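Local coordinates for enhancer of mRNA-decapping protein 4 homolog (Drosophila melanogaster, PDB 2VXG), which seems to take part in mRNA decapping during mRNA degradation and is required for silencing a subset of endogenous miRNA targets, at residues L74-L79 and S122-L127; L31-L36 and N70-K75; Q63-M68 and Y105-Q110. One frame throughout, in Å; residues are numbered along the deposited sequence.

Overall arrangement
The crystallised piece is the all-helical C-terminal domain of Ge-1, and its three contacts cluster round helix 73-85, with centres about 11 to 13 Å apart. Contacts 1 and 2 share that helix, the first using the face turned to helix 121-134 and the second its start, turned to helix 29-38. Contact 3 joins the helices that precede and follow it in the chain, 54-66 and 91-114. Contacts 1 and 3 are buried and carry no clear hydrogen bond between their own segments, whereas contact 2, only partly buried, holds a salt bridge and a water. Ile64 packs against Lys75 and Leu79, and Cys108 against Val124, tying contact 3 to contact 1.

Contact 1 of 3, residues L74-L79 and S122-L127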
ATOM      1  N   LEU A  74       4.485   7.766  -6.015  1.00 30.45           N
ATOM      2  CA  LEU A  74       4.410   7.622  -4.569  1.00 29.49           C
ATOM      3  C   LEU A  74       3.666   6.311  -4.222  1.00 27.74           C
ATOM      4  O   LEU A  74       4.210   5.441  -3.537  1.00 25.10           O
ATOM      5  CB  LEU A  74       3.793   8.864  -3.921  1.00 29.93           C
ATOM      6  CG  LEU A  74       3.456   8.684  -2.439  1.00 30.33           C
ATOM      7  CD1 LEU A  74       4.696   8.296  -1.656  1.00 30.43           C
ATOM      8  CD2 LEU A  74       2.735   9.910  -1.867  1.00 30.52           C
ATOM      9  N   LYS A  75       2.447   6.149  -4.746  1.00 26.72           N
ATOM     10  CA  LYS A  75       1.645   4.988  -4.420  1.00 26.08           C
ATOM     11  C   LYS A  75       2.253   3.691  -5.004  1.00 25.23           C
ATOM     12  O   LYS A  75       2.170   2.635  -4.356  1.00 25.62           O
ATOM     13  CB  LYS A  75       0.164   5.185  -4.832  1.00 25.34           C
ATOM     14  CG  LYS A  75      -0.579   6.187  -3.894  1.00 26.94           C
ATOM     15  CD  LYS A  75      -2.094   6.355  -4.189  1.00 25.39           C
ATOM     16  CE  LYS A  75      -2.312   6.947  -5.606  1.00 27.26           C
ATOM     17  NZ  LYS A  75      -3.750   7.228  -5.938  1.00 26.26           N
ATOM     18  N   GLN A  76       2.856   3.777  -6.188  1.00 23.59           N
ATOM     19  CA  GLN A  76       3.491   2.595  -6.794  1.00 24.55           C
ATOM     20  C   GLN A  76       4.632   2.132  -5.946  1.00 23.79           C
ATOM     21  O   GLN A  76       4.784   0.962  -5.680  1.00 22.47           O
ATOM     22  CB  GLN A  76       4.044   2.862  -8.189  1.00 23.33           C
ATOM     23  CG  GLN A  76       4.650   1.592  -8.898  1.00 25.29           C
ATOM     24  CD  GLN A  76       3.724   0.363  -8.874  1.00 26.03           C
ATOM     25  OE1 GLN A  76       2.512   0.500  -8.947  1.00 25.45           O
ATOM     26  NE2 GLN A  76       4.308  -0.852  -8.770  1.00 22.46           N
ATOM     27  N   ARG A  77       5.457   3.089  -5.539  1.00 25.32           N
ATOM     28  CA  ARG A  77       6.618   2.785  -4.739  1.00 24.60           C
ATOM     29  C   ARG A  77       6.209   2.165  -3.405  1.00 24.10           C
ATOM     30  O   ARG A  77       6.829   1.192  -2.961  1.00 22.12           O
ATOM     31  CB  ARG A  77       7.476   4.048  -4.577  1.00 26.03           C
ATOM     32  CG  ARG A  77       8.845   3.805  -4.028  1.00 28.46           C
ATOM     33  CD  ARG A  77       8.922   4.011  -2.531  1.00 35.66           C
ATOM     34  NE  ARG A  77       8.666   5.411  -2.171  1.00 37.48           N
ATOM     35  CZ  ARG A  77       9.259   6.068  -1.190  1.00 38.85           C
ATOM     36  NH1 ARG A  77      10.198   5.480  -0.442  1.00 40.98           N
ATOM     37  NH2 ARG A  77       8.916   7.341  -0.969  1.00 38.60           N
ATOM     38  N   TYR A  78       5.148   2.689  -2.766  1.00 23.35           N
ATOM     39  CA  TYR A  78       4.560   1.995  -1.601  1.00 23.44           C
ATOM     40  C   TYR A  78       3.977   0.637  -1.895  1.00 22.42           C
ATOM     41  O   TYR A  78       4.083  -0.247  -1.057  1.00 22.99           O
ATOM     42  CB  TYR A  78       3.530   2.849  -0.843  1.00 24.36           C
ATOM     43  CG  TYR A  78       4.243   3.710   0.194  1.00 24.76           C
ATOM     44  CD1 TYR A  78       4.223   3.380   1.556  1.00 27.84           C
ATOM     45  CD2 TYR A  78       4.987   4.808  -0.206  1.00 23.22           C
ATOM     46  CE1 TYR A  78       4.909   4.171   2.497  1.00 27.43           C
ATOM     47  CE2 TYR A  78       5.677   5.591   0.707  1.00 24.74           C
ATOM     48  CZ  TYR A  78       5.639   5.267   2.056  1.00 26.93           C
ATOM     49  OH  TYR A  78       6.336   6.055   2.971  1.00 30.36           O
ATOM     50  N   LEU A  79       3.345   0.462  -3.058  1.00 22.29           N
ATOM     51  CA  LEU A  79       2.861  -0.871  -3.439  1.00 21.13           C
ATOM     52  C   LEU A  79       4.043  -1.812  -3.546  1.00 19.64           C
ATOM     53  O   LEU A  79       3.976  -2.926  -3.053  1.00 18.36           O
ATOM     54  CB  LEU A  79       2.167  -0.871  -4.795  1.00 20.96           C
ATOM     55  CG  LEU A  79       0.764  -0.329  -4.859  1.00 21.29           C
ATOM     56  CD1 LEU A  79       0.277  -0.584  -6.295  1.00 19.81           C
ATOM     57  CD2 LEU A  79      -0.101  -0.958  -3.765  1.00 18.74           C
ATOM     58  N   SER A 122       4.766  -0.058 -16.908  1.00 24.13           N
ATOM     59  CA  SER A 122       5.699  -1.191 -16.903  1.00 23.50           C
ATOM     60  C   SER A 122       6.026  -1.587 -15.471  1.00 21.93           C
ATOM     61  O   SER A 122       6.211  -2.759 -15.181  1.00 20.41           O
ATOM     62  CB  SER A 122       6.975  -0.883 -17.712  1.00 24.45           C
ATOM     63  OG  SER A 122       6.623  -0.730 -19.067  1.00 28.25           O
ATOM     64  N   ASN A 123       6.027  -0.606 -14.577  1.00 20.03           N
ATOM     65  CA  ASN A 123       6.219  -0.860 -13.158  1.00 20.38           C
ATOM     66  C   ASN A 123       5.111  -1.765 -12.596  1.00 19.13           C
ATOM     67  O   ASN A 123       5.378  -2.707 -11.859  1.00 18.70           O
ATOM     68  CB  ASN A 123       6.285   0.467 -12.384  1.00 20.69           C
ATOM     69  CG  ASN A 123       7.410   1.363 -12.876  1.00 25.02           C
ATOM     70  OD1 ASN A 123       8.523   1.301 -12.374  1.00 29.55           O
ATOM     71  ND2 ASN A 123       7.133   2.139 -13.938  1.00 32.37           N
ATOM     72  N   VAL A 124       3.868  -1.491 -12.996  1.00 17.43           N
ATOM     73  CA  VAL A 124       2.753  -2.337 -12.575  1.00 17.81           C
ATOM     74  C   VAL A 124       2.856  -3.718 -13.253  1.00 16.68           C
ATOM     75  O   VAL A 124       2.590  -4.753 -12.607  1.00 15.55           O
ATOM     76  CB  VAL A 124       1.411  -1.657 -12.842  1.00 17.09           C
ATOM     77  CG1 VAL A 124       0.226  -2.618 -12.669  1.00 14.45           C
ATOM     78  CG2 VAL A 124       1.241  -0.429 -11.930  1.00 18.06           C
ATOM     79  N   ARG A 125       3.263  -3.760 -14.528  1.00 16.19           N
ATOM     80  CA  ARG A 125       3.452  -5.048 -15.172  1.00 17.41           C
ATOM     81  C   ARG A 125       4.527  -5.882 -14.455  1.00 16.55           C
ATOM     82  O   ARG A 125       4.355  -7.076 -14.260  1.00 16.32           O
ATOM     83  CB  ARG A 125       3.767  -4.896 -16.660  1.00 18.03           C
ATOM     84  CG  ARG A 125       2.594  -4.339 -17.509  1.00 18.57           C
ATOM     85  CD  ARG A 125       3.106  -4.134 -18.957  1.00 22.26           C
ATOM     86  NE  ARG A 125       3.253  -5.418 -19.626  1.00 26.41           N
ATOM     87  CZ  ARG A 125       4.195  -5.733 -20.516  1.00 31.03           C
ATOM     88  NH1 ARG A 125       5.117  -4.854 -20.888  1.00 31.27           N
ATOM     89  NH2 ARG A 125       4.220  -6.962 -21.032  1.00 31.03           N
ATOM     90  N   LEU A 126       5.583  -5.228 -14.000  1.00 15.38           N
ATOM     91  CA  LEU A 126       6.612  -5.921 -13.264  1.00 16.02           C
ATOM     92  C   LEU A 126       6.062  -6.379 -11.913  1.00 15.33           C
ATOM     93  O   LEU A 126       6.394  -7.469 -11.433  1.00 16.81           O
ATOM     94  CB  LEU A 126       7.811  -4.983 -13.003  1.00 16.44           C
ATOM     95  CG  LEU A 126       8.945  -5.626 -12.199  1.00 15.90           C
ATOM     96  CD1 LEU A 126       9.545  -6.748 -12.999  1.00 18.92           C
ATOM     97  CD2 LEU A 126       9.977  -4.564 -11.848  1.00 18.54           C
ATOM     98  N   LEU A 127       5.287  -5.522 -11.262  1.00 14.42           N
ATOM     99  CA  LEU A 127       4.665  -5.896 -10.021  1.00 14.60           C
ATOM    100  C   LEU A 127       3.801  -7.158 -10.147  1.00 15.35           C
ATOM    101  O   LEU A 127       3.839  -7.990  -9.241  1.00 15.50           O
ATOM    102  CB  LEU A 127       3.933  -4.710  -9.379  1.00 14.59           C
ATOM    103  CG  LEU A 127       3.276  -4.912  -7.990  1.00 13.66           C
ATOM    104  CD1 LEU A 127       4.213  -4.770  -6.789  1.00 15.96           C
ATOM    105  CD2 LEU A 127       2.079  -3.939  -7.810  1.00 14.65           C
TER
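Gln76 carries most of this contact between two helices of an all-helical domain whose family is grouped with the TPR-like helical repeats. Helices 73-85 and 121-134 run nearly parallel here, their short axes 10.9 Å apart at an angle of 15°, with helix 91-114 lying between them in the chain. The Gln76 side chain leaves its helix with CG anti to the backbone N and then bends at chi2 (50°), which brings the amide over Val124 while its stem lies by Asn123, CG of Gln76 being 4.0 Å from CB of Asn123. The two amide planes are 47° apart, and no hydrogen bond links them. The carbonyl branch touches Val124, Gln76 OE1 lying 3.4 Å from Val124 CG2, while the amide nitrogen turns to Leu127, with Gln76 NE2 3.9 Å from Leu127 CB. Beyond the amide, Leu79 and Leu127 cross at about a right angle, methyl tip against methyl tip, with Leu79 CD1 4.1 Å from Leu127 CD2. The rotation of the Gln76 amide is set from outside the pair: OE1 accepts a hydrogen bond from His71 NE2, and NE2 makes a weak bond to Asn80 OD1, so both polar atoms have partners inside a buried interface. An alanine at Gln76 would remove this amide and would probably leave the buried His71 NE2 without its acceptor and Val124 and Leu127 less well packed. One shell further out, His71 meets Phe111 edge-to-face, and Val124 also rests on Cys108, Phe111 and Ile112 of helix 91-114. Toward Cys108 it is the other branch of Val124 that packs, CG1 of Val124 lying 3.4 Å from CB of Cys108.

Contact 2 of 3, residues L31-L36 and N70-K75; sequences LVEFTL and NHNELK
The N-capped start of helix 73-85 meets helix 29-38 of the alpha-helical domain through a salt bridge and a leucine pair. Asn72 is the N-cap: with its CG between the backbone N and the carbonyl carbon (chi1 51°), OD1 accepts from Lys75 N at 3.0 Å, a nearly straight bond of 170° that meets the carbonyl almost along its axis. The same lysine reaches across. Its chain bends at chi3 and crosses the extended Glu33 side chain obliquely, so that Lys75 CD lies 3.5 Å from Glu33 CD and the ammonium closes a salt bridge, Lys75 NZ to Glu33 OE2 at 3.0 Å. NZ approaches from above the carboxylate plane. A second bond, from Lys75 NZ to Asn70 O at 2.9 Å, ties the charge to the loop before the helix, and these two oxygens would probably favour the protonated ammonium. Beside the salt bridge, Leu74 sends both methyls to Leu36, CD1 and CD2 of Leu74 each 4.1 Å from Leu36 CB. Leu60 of helix 54-66 touches both Val32 and Leu36. The other carboxylate oxygen is met by a water, which donates to Glu33 OE1 at 2.5 Å and accepts from Asn70 ND2.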
ATOM      1  N   LEU A  31      -6.434  10.672   2.379  1.00 15.57           N
ATOM      2  CA  LEU A  31      -5.783  10.745   3.688  1.00 15.71           C
ATOM      3  C   LEU A  31      -4.599   9.767   3.803  1.00 14.58           C
ATOM      4  O   LEU A  31      -3.574  10.095   4.397  1.00 15.58           O
ATOM      5  CB  LEU A  31      -6.802  10.462   4.780  1.00 15.52           C
ATOM      6  CG  LEU A  31      -6.276  10.641   6.203  1.00 15.26           C
ATOM      7  CD1 LEU A  31      -5.876  12.158   6.454  1.00 16.79           C
ATOM      8  CD2 LEU A  31      -7.424  10.155   7.139  1.00 16.28           C
ATOM      9  N   VAL A  32      -4.759   8.592   3.213  1.00 15.37           N
ATOM     10  CA  VAL A  32      -3.683   7.639   3.074  1.00 16.33           C
ATOM     11  C   VAL A  32      -2.508   8.277   2.328  1.00 17.27           C
ATOM     12  O   VAL A  32      -1.361   8.167   2.801  1.00 17.63           O
ATOM     13  CB  VAL A  32      -4.144   6.325   2.387  1.00 16.12           C
ATOM     14  CG1 VAL A  32      -2.930   5.374   2.174  1.00 15.52           C
ATOM     15  CG2 VAL A  32      -5.237   5.630   3.232  1.00 16.00           C
ATOM     16  N   GLU A  33      -2.781   8.913   1.179  1.00 18.95           N
ATOM     17  CA  GLU A  33      -1.719   9.618   0.423  1.00 20.05           C
ATOM     18  C   GLU A  33      -1.031  10.714   1.207  1.00 19.43           C
ATOM     19  O   GLU A  33       0.193  10.749   1.239  1.00 18.90           O
ATOM     20  CB  GLU A  33      -2.220  10.143  -0.900  1.00 20.34           C
ATOM     21  CG  GLU A  33      -2.600   9.062  -1.826  1.00 22.72           C
ATOM     22  CD  GLU A  33      -3.100   9.586  -3.171  1.00 25.35           C
ATOM     23  OE1 GLU A  33      -2.404  10.467  -3.742  1.00 26.20           O
ATOM     24  OE2 GLU A  33      -4.186   9.102  -3.640  1.00 30.56           O
ATOM     25  N   PHE A  34      -1.808  11.553   1.901  1.00 19.38           N
ATOM     26  CA  PHE A  34      -1.281  12.534   2.885  1.00 18.94           C
ATOM     27  C   PHE A  34      -0.348  11.854   3.892  1.00 18.51           C
ATOM     28  O   PHE A  34       0.759  12.338   4.180  1.00 18.30           O
ATOM     29  CB  PHE A  34      -2.483  13.214   3.619  1.00 18.58           C
ATOM     30  CG  PHE A  34      -2.103  14.021   4.879  1.00 17.90           C
ATOM     31  CD1 PHE A  34      -1.771  15.370   4.784  1.00 19.80           C
ATOM     32  CD2 PHE A  34      -2.141  13.425   6.128  1.00 16.53           C
ATOM     33  CE1 PHE A  34      -1.452  16.115   5.906  1.00 18.17           C
ATOM     34  CE2 PHE A  34      -1.836  14.134   7.249  1.00 17.65           C
ATOM     35  CZ  PHE A  34      -1.489  15.491   7.155  1.00 18.16           C
ATOM     36  N   THR A  35      -0.799  10.730   4.439  1.00 18.16           N
ATOM     37  CA  THR A  35       0.003   9.977   5.398  1.00 19.01           C
ATOM     38  C   THR A  35       1.318   9.539   4.733  1.00 19.41           C
ATOM     39  O   THR A  35       2.371   9.746   5.313  1.00 19.39           O
ATOM     40  CB  THR A  35      -0.774   8.768   5.971  1.00 18.35           C
ATOM     41  OG1 THR A  35      -2.040   9.229   6.445  1.00 17.84           O
ATOM     42  CG2 THR A  35      -0.026   8.059   7.094  1.00 18.37           C
ATOM     43  N   LEU A  36       1.249   8.965   3.525  1.00 21.37           N
ATOM     44  CA  LEU A  36       2.468   8.447   2.827  1.00 21.83           C
ATOM     45  C   LEU A  36       3.438   9.589   2.532  1.00 22.99           C
ATOM     46  O   LEU A  36       4.637   9.472   2.734  1.00 20.62           O
ATOM     47  CB  LEU A  36       2.119   7.739   1.529  1.00 21.92           C
ATOM     48  CG  LEU A  36       1.252   6.479   1.562  1.00 21.50           C
ATOM     49  CD1 LEU A  36       0.965   6.052   0.140  1.00 22.76           C
ATOM     50  CD2 LEU A  36       1.892   5.383   2.320  1.00 24.45           C
ATOM     51  N   ASN A  70      -5.912   7.526 -10.467  1.00 30.83           N
ATOM     52  CA  ASN A  70      -4.777   8.427 -10.355  1.00 31.02           C
ATOM     53  C   ASN A  70      -3.659   7.763  -9.542  1.00 31.00           C
ATOM     54  O   ASN A  70      -3.161   8.293  -8.549  1.00 30.18           O
ATOM     55  CB  ASN A  70      -5.185   9.795  -9.767  1.00 31.79           C
ATOM     56  CG  ASN A  70      -4.212  10.932 -10.166  1.00 32.87           C
ATOM     57  OD1 ASN A  70      -3.991  11.208 -11.347  1.00 34.49           O
ATOM     58  ND2 ASN A  70      -3.624  11.585  -9.163  1.00 37.30           N
ATOM     59  N   HIS A  71      -3.271   6.584 -10.020  1.00 31.57           N
ATOM     60  CA  HIS A  71      -2.036   5.926  -9.609  1.00 31.72           C
ATOM     61  C   HIS A  71      -0.806   6.746 -10.005  1.00 32.04           C
ATOM     62  O   HIS A  71      -0.750   7.300 -11.105  1.00 32.67           O
ATOM     63  CB  HIS A  71      -1.940   4.526 -10.236  1.00 31.62           C
ATOM     64  CG  HIS A  71      -0.923   3.647  -9.577  1.00 30.84           C
ATOM     65  ND1 HIS A  71      -1.031   3.245  -8.259  1.00 31.60           N
ATOM     66  CD2 HIS A  71       0.206   3.079 -10.057  1.00 31.35           C
ATOM     67  CE1 HIS A  71      -0.006   2.469  -7.957  1.00 31.17           C
ATOM     68  NE2 HIS A  71       0.768   2.363  -9.022  1.00 30.47           N
ATOM     69  N   ASN A  72       0.188   6.778  -9.111  1.00 31.56           N
ATOM     70  CA  ASN A  72       1.426   7.542  -9.304  1.00 32.05           C
ATOM     71  C   ASN A  72       2.650   6.855  -8.673  1.00 32.23           C
ATOM     72  O   ASN A  72       2.522   5.789  -8.073  1.00 32.26           O
ATOM     73  CB  ASN A  72       1.253   8.957  -8.735  1.00 31.95           C
ATOM     74  CG  ASN A  72       0.717   8.966  -7.307  1.00 31.49           C
ATOM     75  OD1 ASN A  72       1.062   8.103  -6.472  1.00 27.93           O
ATOM     76  ND2 ASN A  72      -0.109   9.970  -7.007  1.00 30.90           N
ATOM     77  N   GLU A  73       3.823   7.479  -8.814  1.00 31.81           N
ATOM     78  CA  GLU A  73       5.086   6.979  -8.247  1.00 31.87           C
ATOM     79  C   GLU A  73       5.027   6.789  -6.721  1.00 31.36           C
ATOM     80  O   GLU A  73       5.476   5.772  -6.178  1.00 31.85           O
ATOM     81  CB  GLU A  73       6.225   7.936  -8.576  1.00 31.93           C
ATOM     82  CG  GLU A  73       7.531   7.223  -8.985  1.00 35.12           C
ATOM     83  CD  GLU A  73       8.746   8.138  -8.988  1.00 35.02           C
ATOM     84  OE1 GLU A  73       8.887   8.948  -8.042  1.00 41.57           O
ATOM     85  OE2 GLU A  73       9.575   8.050  -9.928  1.00 41.44           O
ATOM     86  N   LEU A  74       4.485   7.766  -6.015  1.00 30.45           N
ATOM     87  CA  LEU A  74       4.410   7.622  -4.569  1.00 29.49           C
ATOM     88  C   LEU A  74       3.666   6.311  -4.222  1.00 27.74           C
ATOM     89  O   LEU A  74       4.210   5.441  -3.537  1.00 25.10           O
ATOM     90  CB  LEU A  74       3.793   8.864  -3.921  1.00 29.93           C
ATOM     91  CG  LEU A  74       3.456   8.684  -2.439  1.00 30.33           C
ATOM     92  CD1 LEU A  74       4.696   8.296  -1.656  1.00 30.43           C
ATOM     93  CD2 LEU A  74       2.735   9.910  -1.867  1.00 30.52           C
ATOM     94  N   LYS A  75       2.447   6.149  -4.746  1.00 26.72           N
ATOM     95  CA  LYS A  75       1.645   4.988  -4.420  1.00 26.08           C
ATOM     96  C   LYS A  75       2.253   3.691  -5.004  1.00 25.23           C
ATOM     97  O   LYS A  75       2.170   2.635  -4.356  1.00 25.62           O
ATOM     98  CB  LYS A  75       0.164   5.185  -4.832  1.00 25.34           C
ATOM     99  CG  LYS A  75      -0.579   6.187  -3.894  1.00 26.94           C
ATOM    100  CD  LYS A  75      -2.094   6.355  -4.189  1.00 25.39           C
ATOM    101  CE  LYS A  75      -2.312   6.947  -5.606  1.00 27.26           C
ATOM    102  NZ  LYS A  75      -3.750   7.228  -5.938  1.00 26.26           N
TER
HETATM  103  O   HOH W   1      -3.479  11.146  -5.926  1.00 31.26           O

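Contact 3 of 3, residues Q63-M68 and Y105-Q110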
ATOM      1  N   GLN A  63      -5.941  -0.792  -0.422  1.00 17.86           N
ATOM      2  CA  GLN A  63      -6.503   0.532  -0.571  1.00 18.27           C
ATOM      3  C   GLN A  63      -5.900   1.327  -1.744  1.00 18.81           C
ATOM      4  O   GLN A  63      -6.633   1.987  -2.480  1.00 19.54           O
ATOM      5  CB  GLN A  63      -6.386   1.321   0.731  1.00 17.91           C
ATOM      6  CG  GLN A  63      -7.278   0.698   1.825  1.00 15.85           C
ATOM      7  CD  GLN A  63      -7.708   1.655   2.877  1.00 15.86           C
ATOM      8  OE1 GLN A  63      -7.640   2.863   2.716  1.00 15.15           O
ATOM      9  NE2 GLN A  63      -8.131   1.106   4.012  1.00 16.21           N
ATOM     10  N   ILE A  64      -4.588   1.247  -1.895  1.00 18.28           N
ATOM     11  CA  ILE A  64      -3.882   1.921  -2.975  1.00 18.41           C
ATOM     12  C   ILE A  64      -4.383   1.333  -4.325  1.00 18.04           C
ATOM     13  O   ILE A  64      -4.657   2.085  -5.278  1.00 18.10           O
ATOM     14  CB  ILE A  64      -2.348   1.792  -2.860  1.00 18.19           C
ATOM     15  CG1 ILE A  64      -1.807   2.587  -1.659  1.00 17.01           C
ATOM     16  CG2 ILE A  64      -1.684   2.295  -4.191  1.00 17.13           C
ATOM     17  CD1 ILE A  64      -0.328   2.336  -1.351  1.00 17.96           C
ATOM     18  N   SER A  65      -4.480   0.006  -4.391  1.00 18.71           N
ATOM     19  CA  SER A  65      -4.858  -0.682  -5.635  1.00 19.62           C
ATOM     20  C   SER A  65      -6.356  -0.709  -5.921  1.00 20.54           C
ATOM     21  O   SER A  65      -6.770  -0.989  -7.068  1.00 18.20           O
ATOM     22  CB  SER A  65      -4.325  -2.100  -5.709  1.00 18.43           C
ATOM     23  OG  SER A  65      -4.980  -3.009  -4.851  1.00 20.64           O
ATOM     24  N   ALA A  66      -7.168  -0.484  -4.891  1.00 21.51           N
ATOM     25  CA  ALA A  66      -8.632  -0.441  -5.059  1.00 22.19           C
ATOM     26  C   ALA A  66      -9.044   0.668  -6.023  1.00 23.13           C
ATOM     27  O   ALA A  66     -10.120   0.610  -6.635  1.00 23.41           O
ATOM     28  CB  ALA A  66      -9.340  -0.223  -3.694  1.00 21.12           C
ATOM     29  N   ASP A  67      -8.236   1.712  -6.096  1.00 24.55           N
ATOM     30  CA  ASP A  67      -8.522   2.816  -6.954  1.00 25.47           C
ATOM     31  C   ASP A  67      -7.264   3.376  -7.545  1.00 25.67           C
ATOM     32  O   ASP A  67      -6.640   4.251  -6.953  1.00 25.13           O
ATOM     33  CB  ASP A  67      -9.286   3.912  -6.201  1.00 26.77           C
ATOM     34  CG  ASP A  67      -9.566   5.113  -7.061  1.00 28.23           C
ATOM     35  OD1 ASP A  67      -9.590   4.977  -8.309  1.00 32.32           O
ATOM     36  OD2 ASP A  67      -9.779   6.203  -6.483  1.00 36.19           O
ATOM     37  N   MET A  68      -6.935   2.909  -8.757  1.00 25.37           N
ATOM     38  CA  MET A  68      -5.731   3.288  -9.461  1.00 26.07           C
ATOM     39  C   MET A  68      -6.009   4.211 -10.650  1.00 27.27           C
ATOM     40  O   MET A  68      -5.227   4.242 -11.614  1.00 27.35           O
ATOM     41  CB  MET A  68      -5.022   2.017  -9.961  1.00 25.73           C
ATOM     42  CG  MET A  68      -4.712   1.023  -8.827  1.00 25.03           C
ATOM     43  SD  MET A  68      -3.843  -0.491  -9.321  1.00 24.15           S
ATOM     44  CE  MET A  68      -2.260   0.190  -9.803  1.00 25.94           C
ATOM     45  N   TYR A 105      -3.648  -8.151  -7.975  1.00 18.27           N
ATOM     46  CA  TYR A 105      -3.396  -8.583  -9.339  1.00 18.11           C
ATOM     47  C   TYR A 105      -4.484  -8.168 -10.323  1.00 18.33           C
ATOM     48  O   TYR A 105      -4.185  -7.638 -11.387  1.00 16.49           O
ATOM     49  CB  TYR A 105      -3.240 -10.108  -9.392  1.00 18.82           C
ATOM     50  CG  TYR A 105      -2.590 -10.544 -10.680  1.00 19.65           C
ATOM     51  CD1 TYR A 105      -1.219 -10.700 -10.758  1.00 20.15           C
ATOM     52  CD2 TYR A 105      -3.352 -10.782 -11.819  1.00 21.16           C
ATOM     53  CE1 TYR A 105      -0.624 -11.080 -11.895  1.00 19.49           C
ATOM     54  CE2 TYR A 105      -2.761 -11.160 -12.989  1.00 21.50           C
ATOM     55  CZ  TYR A 105      -1.381 -11.301 -13.021  1.00 20.02           C
ATOM     56  OH  TYR A 105      -0.766 -11.677 -14.168  1.00 21.18           O
ATOM     57  N   ARG A 106      -5.736  -8.415  -9.917  1.00 18.34           N
ATOM     58  CA  ARG A 106      -6.933  -8.142 -10.711  1.00 18.59           C
ATOM     59  C   ARG A 106      -7.048  -6.640 -10.957  1.00 17.72           C
ATOM     60  O   ARG A 106      -7.293  -6.206 -12.068  1.00 16.13           O
ATOM     61  CB  ARG A 106      -8.195  -8.739 -10.003  1.00 18.92           C
ATOM     62  CG  ARG A 106      -9.577  -8.655 -10.752  1.00 20.76           C
ATOM     63  CD  ARG A 106     -10.558  -9.802 -10.262  1.00 22.84           C
ATOM     64  NE  ARG A 106     -11.961  -9.710 -10.701  1.00 29.05           N
ATOM     65  CZ  ARG A 106     -12.556 -10.400 -11.694  1.00 30.03           C
ATOM     66  NH1 ARG A 106     -11.894 -11.248 -12.475  1.00 30.51           N
ATOM     67  NH2 ARG A 106     -13.844 -10.199 -11.939  1.00 30.89           N
ATOM     68  N   ASN A 107      -6.834  -5.838  -9.911  1.00 16.60           N
ATOM     69  CA  ASN A 107      -6.800  -4.395 -10.070  1.00 17.15           C
ATOM     70  C   ASN A 107      -5.692  -3.865 -10.961  1.00 16.43           C
ATOM     71  O   ASN A 107      -5.907  -2.893 -11.710  1.00 15.39           O
ATOM     72  CB  ASN A 107      -6.733  -3.697  -8.697  1.00 16.15           C
ATOM     73  CG  ASN A 107      -8.062  -3.727  -7.977  1.00 18.12           C
ATOM     74  OD1 ASN A 107      -8.151  -4.087  -6.804  1.00 24.72           O
ATOM     75  ND2 ASN A 107      -9.095  -3.367  -8.671  1.00 15.31           N
ATOM     76  N   CYS A 108      -4.498  -4.457 -10.845  1.00 17.44           N
ATOM     77  CA  CYS A 108      -3.366  -4.092 -11.705  1.00 17.63           C
ATOM     78  C   CYS A 108      -3.675  -4.450 -13.139  1.00 17.52           C
ATOM     79  O   CYS A 108      -3.389  -3.675 -14.039  1.00 16.59           O
ATOM     80  CB  CYS A 108      -2.055  -4.794 -11.273  1.00 17.74           C
ATOM     81  SG  CYS A 108      -1.365  -4.204  -9.690  1.00 18.29           S
ATOM     82  N   GLN A 109      -4.279  -5.618 -13.354  1.00 18.08           N
ATOM     83  CA  GLN A 109      -4.683  -5.994 -14.721  1.00 19.45           C
ATOM     84  C   GLN A 109      -5.659  -4.954 -15.339  1.00 18.37           C
ATOM     85  O   GLN A 109      -5.529  -4.581 -16.511  1.00 18.34           O
ATOM     86  CB  GLN A 109      -5.267  -7.414 -14.745  1.00 20.44           C
ATOM     87  CG  GLN A 109      -6.754  -7.460 -14.619  1.00 25.33           C
ATOM     88  CD  GLN A 109      -7.380  -8.824 -14.264  1.00 25.35           C
ATOM     89  OE1 GLN A 109      -6.692  -9.828 -13.915  1.00 30.11           O
ATOM     90  NE2 GLN A 109      -8.707  -8.842 -14.331  1.00 23.83           N
ATOM     91  N   GLN A 110      -6.599  -4.458 -14.538  1.00 17.45           N
ATOM     92  CA  GLN A 110      -7.558  -3.433 -15.004  1.00 17.91           C
ATOM     93  C   GLN A 110      -6.869  -2.101 -15.244  1.00 17.18           C
ATOM     94  O   GLN A 110      -7.149  -1.426 -16.229  1.00 17.32           O
ATOM     95  CB  GLN A 110      -8.740  -3.312 -14.038  1.00 17.82           C
ATOM     96  CG  GLN A 110      -9.529  -4.637 -13.989  1.00 19.92           C
ATOM     97  CD  GLN A 110     -10.126  -5.000 -15.340  1.00 21.06           C
ATOM     98  OE1 GLN A 110     -10.901  -4.227 -15.905  1.00 22.58           O
ATOM     99  NE2 GLN A 110      -9.763  -6.163 -15.870  1.00 22.56           N
TER
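The amide of Asn107 is the flat group of this contact, and it is turned to the segment 63-68. Over one face of the Asn107 amide stands the backbone carbonyl oxygen of Ser65, 3.2 Å from Asn107 CG; the same oxygen is equally close, 3.2 Å, to Asn107 CB. Ser65 OG, held in the crowded position between backbone N and carbonyl carbon (chi1 73°), bonds back to Ile61 O of its own helix. Past Ser65 in the chain, the Met68 side chain bends at chi3 and lays its sulfur along the turn of the partner helix, Met68 SD 4.0 Å from Asn107 O and 4.5 Å from Cys108 SG. On the other side of that helix Tyr105, a phosphorylation site that is unmodified here, makes a cation-pi contact with Arg135. The contact thus packs the last turn of helix 54-66, and the residues just beyond it, on the C-terminal half of helix 91-114. As for the other neighbours, Ile64 packs on helix 73-85, and Cys108 and Tyr105 both touch helix 121-134.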